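Local coordinates for family 88 glycosyl hydrolase (Bacteroides thetaiotaomicron, PDB 5NOA), which probably acts as a polysaccharide lyase that removes rhamnose caps from arabinogalactan proteins such as gum arabic, at residues A[159-164]-A[231-235]; A[293-297]-A[363-367]; A[166-170]-A[235-239]. All coordinates share one frame; numbering follows the deposited sequence.

Interaction 1: A[159-164]-A[231-235]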
# COMPACT_ATOMS: atom_id res chain seq x y z
N ALA A 159 5.44 -8.40 5.57
CA ALA A 159 5.47 -6.95 5.51
C ALA A 159 4.25 -6.34 4.84
O ALA A 159 3.72 -5.34 5.31
CB ALA A 159 6.76 -6.45 4.84
N ASP A 160 3.82 -6.95 3.76
CA ASP A 160 2.73 -6.39 2.97
C ASP A 160 1.48 -6.26 3.81
O ASP A 160 0.63 -5.38 3.56
CB ASP A 160 2.35 -7.23 1.72
CG ASP A 160 3.50 -7.89 0.97
OD1 ASP A 160 4.64 -7.96 1.42
OD2 ASP A 160 3.23 -8.33 -0.16
N GLY A 161 1.30 -7.18 4.76
CA GLY A 161 0.14 -7.18 5.61
C GLY A 161 -0.09 -5.87 6.34
O GLY A 161 -1.21 -5.55 6.73
N LEU A 162 0.99 -5.11 6.59
CA LEU A 162 0.86 -3.83 7.22
C LEU A 162 0.04 -2.86 6.39
O LEU A 162 -0.83 -2.16 6.92
CB LEU A 162 2.24 -3.30 7.60
CG LEU A 162 2.99 -4.18 8.61
CD1 LEU A 162 4.28 -3.51 8.98
CD2 LEU A 162 2.19 -4.51 9.84
N TYR A 163 0.27 -2.79 5.07
CA TYR A 163 -0.63 -1.98 4.24
C TYR A 163 -2.03 -2.54 4.22
O TYR A 163 -3.02 -1.81 4.20
CB TYR A 163 -0.13 -1.90 2.80
CG TYR A 163 -0.95 -0.99 1.89
CD1 TYR A 163 -0.69 0.34 1.82
CD2 TYR A 163 -2.00 -1.48 1.14
CE1 TYR A 163 -1.41 1.16 1.01
CE2 TYR A 163 -2.76 -0.66 0.33
CZ TYR A 163 -2.46 0.66 0.25
OH TYR A 163 -3.18 1.53 -0.52
N MET A 164 -2.14 -3.87 4.17
CA MET A 164 -3.45 -4.49 3.99
C MET A 164 -4.36 -4.19 5.16
O MET A 164 -5.55 -3.95 4.95
CB MET A 164 -3.35 -6.02 3.84
CG MET A 164 -2.49 -6.55 2.73
SD MET A 164 -2.74 -5.78 1.16
CE MET A 164 -1.27 -6.26 0.26
N TRP A 231 4.86 -1.21 0.66
CA TRP A 231 3.62 -1.45 1.37
C TRP A 231 3.67 -0.85 2.76
O TRP A 231 2.72 -0.21 3.23
CB TRP A 231 3.31 -2.94 1.54
CG TRP A 231 3.00 -3.73 0.30
CD1 TRP A 231 3.71 -4.78 -0.15
CD2 TRP A 231 1.83 -3.66 -0.53
NE1 TRP A 231 3.09 -5.35 -1.23
CE2 TRP A 231 1.94 -4.68 -1.48
CE3 TRP A 231 0.70 -2.85 -0.57
CZ2 TRP A 231 0.97 -4.91 -2.45
CZ3 TRP A 231 -0.28 -3.11 -1.53
CH2 TRP A 231 -0.11 -4.12 -2.47
N VAL A 232 4.79 -1.02 3.45
CA VAL A 232 4.89 -0.56 4.82
C VAL A 232 4.86 0.96 4.90
O VAL A 232 4.16 1.55 5.73
CB VAL A 232 6.11 -1.13 5.55
CG1 VAL A 232 6.14 -0.62 7.00
CG2 VAL A 232 6.14 -2.65 5.53
N LEU A 233 5.66 1.63 4.06
CA LEU A 233 5.72 3.08 4.13
C LEU A 233 4.36 3.69 3.79
O LEU A 233 3.90 4.63 4.45
CB LEU A 233 6.80 3.64 3.21
CG LEU A 233 7.05 5.12 3.37
CD1 LEU A 233 7.87 5.38 4.63
CD2 LEU A 233 7.83 5.68 2.18
N ALA A 234 3.74 3.18 2.73
CA ALA A 234 2.40 3.65 2.37
C ALA A 234 1.36 3.35 3.44
O ALA A 234 0.48 4.16 3.69
CB ALA A 234 1.97 3.03 1.05
N GLY A 235 1.48 2.19 4.07
CA GLY A 235 0.59 1.86 5.15
C GLY A 235 0.70 2.75 6.35
O GLY A 235 -0.30 3.16 6.93

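Interaction 2: A[293-297]-A[363-367]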
# COMPACT_ATOMS: atom_id res chain seq x y z
N ALA A 293 6.48 3.38 -6.74
CA ALA A 293 5.22 4.15 -6.64
C ALA A 293 4.76 4.28 -5.20
O ALA A 293 4.35 5.34 -4.76
CB ALA A 293 4.14 3.51 -7.51
N PHE A 294 4.79 3.20 -4.44
CA PHE A 294 4.42 3.28 -3.03
C PHE A 294 5.34 4.24 -2.29
O PHE A 294 4.87 4.95 -1.41
CB PHE A 294 4.44 1.91 -2.34
CG PHE A 294 3.26 1.01 -2.66
CD1 PHE A 294 1.96 1.44 -2.46
CD2 PHE A 294 3.45 -0.26 -3.15
CE1 PHE A 294 0.86 0.64 -2.74
CE2 PHE A 294 2.36 -1.10 -3.41
CZ PHE A 294 1.07 -0.63 -3.22
N PHE A 295 6.64 4.22 -2.58
CA PHE A 295 7.55 5.16 -1.93
C PHE A 295 7.24 6.60 -2.32
O PHE A 295 7.36 7.50 -1.49
CB PHE A 295 9.01 4.83 -2.26
CG PHE A 295 9.49 3.49 -1.76
CD1 PHE A 295 9.19 3.02 -0.50
CD2 PHE A 295 10.34 2.74 -2.54
CE1 PHE A 295 9.69 1.81 -0.04
CE2 PHE A 295 10.83 1.53 -2.10
CZ PHE A 295 10.50 1.05 -0.85
N THR A 296 6.90 6.82 -3.58
CA THR A 296 6.61 8.16 -4.06
C THR A 296 5.36 8.68 -3.38
O THR A 296 5.31 9.86 -3.01
CB THR A 296 6.47 8.15 -5.56
OG1 THR A 296 7.64 7.61 -6.15
CG2 THR A 296 6.27 9.50 -6.18
N TYR A 297 4.36 7.82 -3.16
CA TYR A 297 3.22 8.18 -2.33
C TYR A 297 3.61 8.48 -0.91
O TYR A 297 3.29 9.53 -0.35
CB TYR A 297 2.16 7.06 -2.31
CG TYR A 297 1.05 7.31 -1.31
CD1 TYR A 297 0.17 8.36 -1.49
CD2 TYR A 297 0.92 6.53 -0.17
CE1 TYR A 297 -0.84 8.60 -0.58
CE2 TYR A 297 -0.09 6.78 0.75
CZ TYR A 297 -0.97 7.84 0.55
OH TYR A 297 -1.99 8.11 1.44
N ALA A 363 -0.93 1.51 -6.81
CA ALA A 363 0.20 2.24 -6.26
C ALA A 363 0.51 3.51 -7.05
O ALA A 363 0.78 4.58 -6.47
CB ALA A 363 1.43 1.33 -6.22
N PHE A 364 0.47 3.39 -8.39
CA PHE A 364 0.71 4.53 -9.25
C PHE A 364 -0.32 5.64 -8.96
O PHE A 364 0.02 6.82 -8.88
CB PHE A 364 0.70 4.10 -10.71
CG PHE A 364 1.09 5.19 -11.66
CD1 PHE A 364 0.17 6.17 -12.03
CD2 PHE A 364 2.38 5.24 -12.16
CE1 PHE A 364 0.57 7.19 -12.87
CE2 PHE A 364 2.76 6.24 -13.02
CZ PHE A 364 1.85 7.21 -13.35
N LEU A 365 -1.59 5.26 -8.86
CA LEU A 365 -2.63 6.23 -8.57
C LEU A 365 -2.41 6.92 -7.25
O LEU A 365 -2.58 8.14 -7.14
CB LEU A 365 -4.00 5.57 -8.59
CG LEU A 365 -4.49 5.13 -9.98
CD1 LEU A 365 -5.74 4.30 -9.84
CD2 LEU A 365 -4.76 6.30 -10.90
N LEU A 366 -1.98 6.18 -6.22
CA LEU A 366 -1.65 6.83 -4.94
C LEU A 366 -0.57 7.90 -5.11
O LEU A 366 -0.69 9.04 -4.66
CB LEU A 366 -1.19 5.81 -3.91
CG LEU A 366 -2.20 4.80 -3.42
CD1 LEU A 366 -1.50 3.87 -2.44
CD2 LEU A 366 -3.37 5.46 -2.75
N ALA A 367 0.51 7.52 -5.77
CA ALA A 367 1.62 8.44 -6.01
C ALA A 367 1.17 9.67 -6.78
O ALA A 367 1.53 10.79 -6.43
CB ALA A 367 2.71 7.73 -6.74
O HOH W 1 3.72 11.73 -4.91

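Interaction 3: A[166-170]-A[235-239]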
# COMPACT_ATOMS: atom_id res chain seq x y z
N MET A 166 -3.35 -2.33 8.54
CA MET A 166 -3.27 -1.19 9.45
C MET A 166 -4.34 -0.16 9.18
O MET A 166 -4.96 0.31 10.12
CB MET A 166 -1.90 -0.54 9.46
CG MET A 166 -0.79 -1.40 10.01
SD MET A 166 0.75 -0.53 10.33
CE MET A 166 1.07 0.22 8.75
N PRO A 167 -4.58 0.22 7.91
CA PRO A 167 -5.62 1.23 7.66
C PRO A 167 -7.04 0.75 7.91
O PRO A 167 -7.94 1.57 8.12
CB PRO A 167 -5.40 1.64 6.19
CG PRO A 167 -4.00 1.14 5.89
CD PRO A 167 -3.88 -0.13 6.67
N VAL A 168 -7.26 -0.56 7.94
CA VAL A 168 -8.55 -1.09 8.39
C VAL A 168 -8.80 -0.69 9.83
O VAL A 168 -9.91 -0.31 10.20
CB VAL A 168 -8.61 -2.63 8.25
CG1 VAL A 168 -9.91 -3.19 8.85
CG2 VAL A 168 -8.54 -3.04 6.79
N MET A 169 -7.76 -0.78 10.64
CA MET A 169 -7.89 -0.48 12.07
C MET A 169 -8.25 0.97 12.30
O MET A 169 -9.14 1.30 13.09
CB MET A 169 -6.61 -0.85 12.82
CG MET A 169 -6.10 -2.27 12.57
SD MET A 169 -7.25 -3.59 12.96
CE MET A 169 -6.90 -3.82 14.70
N THR A 170 -7.56 1.87 11.59
CA THR A 170 -7.83 3.29 11.76
C THR A 170 -9.19 3.67 11.16
O THR A 170 -9.92 4.49 11.74
CB THR A 170 -6.70 4.14 11.18
OG1 THR A 170 -6.37 3.71 9.87
CG2 THR A 170 -5.44 4.06 12.01
N GLY A 235 1.48 2.19 4.07
CA GLY A 235 0.59 1.86 5.15
C GLY A 235 0.70 2.75 6.35
O GLY A 235 -0.30 3.16 6.93
N LEU A 236 1.93 3.07 6.73
CA LEU A 236 2.16 4.00 7.81
C LEU A 236 1.62 5.39 7.48
O LEU A 236 1.05 6.06 8.35
CB LEU A 236 3.62 4.06 8.19
CG LEU A 236 4.16 2.86 8.94
CD1 LEU A 236 5.68 2.87 8.99
CD2 LEU A 236 3.55 2.75 10.33
N ALA A 237 1.77 5.84 6.24
CA ALA A 237 1.17 7.12 5.84
C ALA A 237 -0.33 7.08 6.03
O ALA A 237 -0.90 8.00 6.59
CB ALA A 237 1.56 7.43 4.40
N LYS A 238 -0.98 6.00 5.61
CA LYS A 238 -2.43 5.92 5.78
C LYS A 238 -2.86 5.87 7.24
O LYS A 238 -3.88 6.47 7.61
CB LYS A 238 -2.95 4.74 5.00
CG LYS A 238 -2.94 5.01 3.51
CD LYS A 238 -3.24 3.77 2.73
CE LYS A 238 -4.68 3.48 2.59
NZ LYS A 238 -5.44 4.48 1.78
N VAL A 239 -2.07 5.22 8.09
CA VAL A 239 -2.34 5.23 9.54
C VAL A 239 -2.28 6.66 10.05
O VAL A 239 -3.20 7.12 10.76
CB VAL A 239 -1.37 4.34 10.31
CG1 VAL A 239 -1.38 4.64 11.80
CG2 VAL A 239 -1.68 2.88 10.08
O HOH W 2 -6.37 5.11 7.48

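Interaction 1: A[159-164]-A[231-235]
The indole of Trp231 lies under the side chain of Asp160 and beside the ring of Tyr163. Asp160 CB sits over the five-membered ring, 3.6 Å from its centroid, a CH-pi contact. The carboxylate follows the same face, its plane turned only 24° from the indole. With chi1 at -37°, Asp160 turns CG away from its own carbonyl carbon and lays the carboxylate along the CD1-NE1 side of the ring. In one of its two conformers Met164 comes to this same face. Its CE then lies 3.6 Å from the centroid of the six-membered ring and almost on its normal, with SD farther off in a Met-aromatic contact. The other face of Trp231 is met by Phe294.

Tyr163 crosses the tryptophan side chain at about a right angle. Its CD2 lies 3.5 Å from Trp231 CE3, and the ring planes are 49° apart, neither stacked nor edge-to-face. The tyrosine ring extends across the other helix. Its edge reaches the backbone there, with CD1 3.6 Å from Gly235 N. The Tyr163 hydroxyl is hydrogen-bonded to Thr63.

The two segments belong to helices 160-176 and 226-242, which run in the same direction. Such parallel neighbours are expected in the inner ring of the (alpha/alpha)6 barrel of the six-hairpin glycosidases. The short axes come within 7.3 Å. Gly235 is part of this closeness, with its CA 4.1 Å from that of Tyr163. Away from the rings, Val232 CG2 packs 3.9 Å from Ala159 CB, while CG1 meets Leu162 CD1. Helix 180-196, probably of the outer ring, packs on Ala159 and Leu162.

Interaction 2: A[293-297]-A[363-367]
Two parallel helices, consistent with the inner ring of an (alpha/alpha)6 barrel, meet here through small residues and two aromatic rings. The short axes approach to 7.6 Å and cross at 25°. Ala363 CB stands over the centre of the Phe294 ring, 3.5 Å from the centroid, in a CH-pi contact. Leu366 CD1 comes instead to the edge of that ring, 4.0 Å from Phe294 CE1. With CG opposite the backbone N (chi1 172°), the Tyr297 ring swings obliquely across Leu366, whose CD1 stands over one face toward the rim. Leu366 CB lies 3.7 Å from Tyr297 CG, an off-centre CH-pi contact. The alanines let the backbones come close: Ala293 CB is 3.7 Å from Ala363 CB, and Ala367 CB rests against Ala293 O. The CA atoms of Tyr297 and Ala367 are 4.0 Å apart. One water donates to both Thr296 O and Ala367 O, the latter at 2.8 Å, and so ties the two backbones together.

Helix 226-242 packs on Phe294 and Tyr297 through Ala234. Helix 310-328 packs on Ala293, Thr296 and Phe364 through Leu324, and helix 29-47 also reaches Phe364.

Interaction 3: A[166-170]-A[235-239]
Met166 and Val239 cross at about a right angle. Met166 CB presses on Val239 CG2 at 3.5 Å, tighter than usual for two carbons. Beyond this point the methionine chain bends at its last torsion (chi3 -55°). The bend turns CE onto the backbone of the facing helix, 3.5 Å from Gly235 C. Gly235 has no side chain to stand in the way of this methyl. The same CE also touches Leu236 CD2 at 3.9 Å.

Pro167 and Lys238 are again set nearly perpendicular. The flank of the proline ring meets the aliphatic part of the lysine, with Pro167 CG 3.9 Å from Lys238 CB. The lysine chain bends at chi3 (83°), which keeps CE 4.1 Å from Pro167 CG; a further bend at chi4 turns only NZ. Thr170 crosses Val239 in the same manner, and its CG2 lies 4.1 Å from Val239 CG1. Its OG1 donates to a water at 2.8 Å, and that water donates to Lys238 O. This bridge links a side chain of one helix to the backbone of the other.

Helix 160-176 is kinked here, where the N atoms of Pro167 and Val168 make no bond to the preceding turn. Met166 also packs on helix 180-196, and Leu236 on helix 250-266. Two nearly parallel inner helices backed by outer ones fit the (alpha/alpha)6 barrel of the six-hairpin glycosidases.

All three contacts are buried, and none lies at the surface. Interactions 1 and 3 hold the same helices, 160-176 and 226-242, and share Gly235. Interaction 1 is nearer the chain centre and relies on an indole with its partners. Interaction 3, one or two turns on, is mostly aliphatic, and its axes stand farther apart. Helix 226-242 packs in turn on 289-304, and interaction 2 joins 289-304 to 358-377, with alanines on both sides of the close approach. Tyr163 of interaction 1 touches Leu366 of interaction 2. Lys238 of interaction 3 touches both Tyr163 and Tyr297. Interactions 2 and 3 each contain one bridging water: backbone to backbone in interaction 2, threonine hydroxyl to backbone in interaction 3.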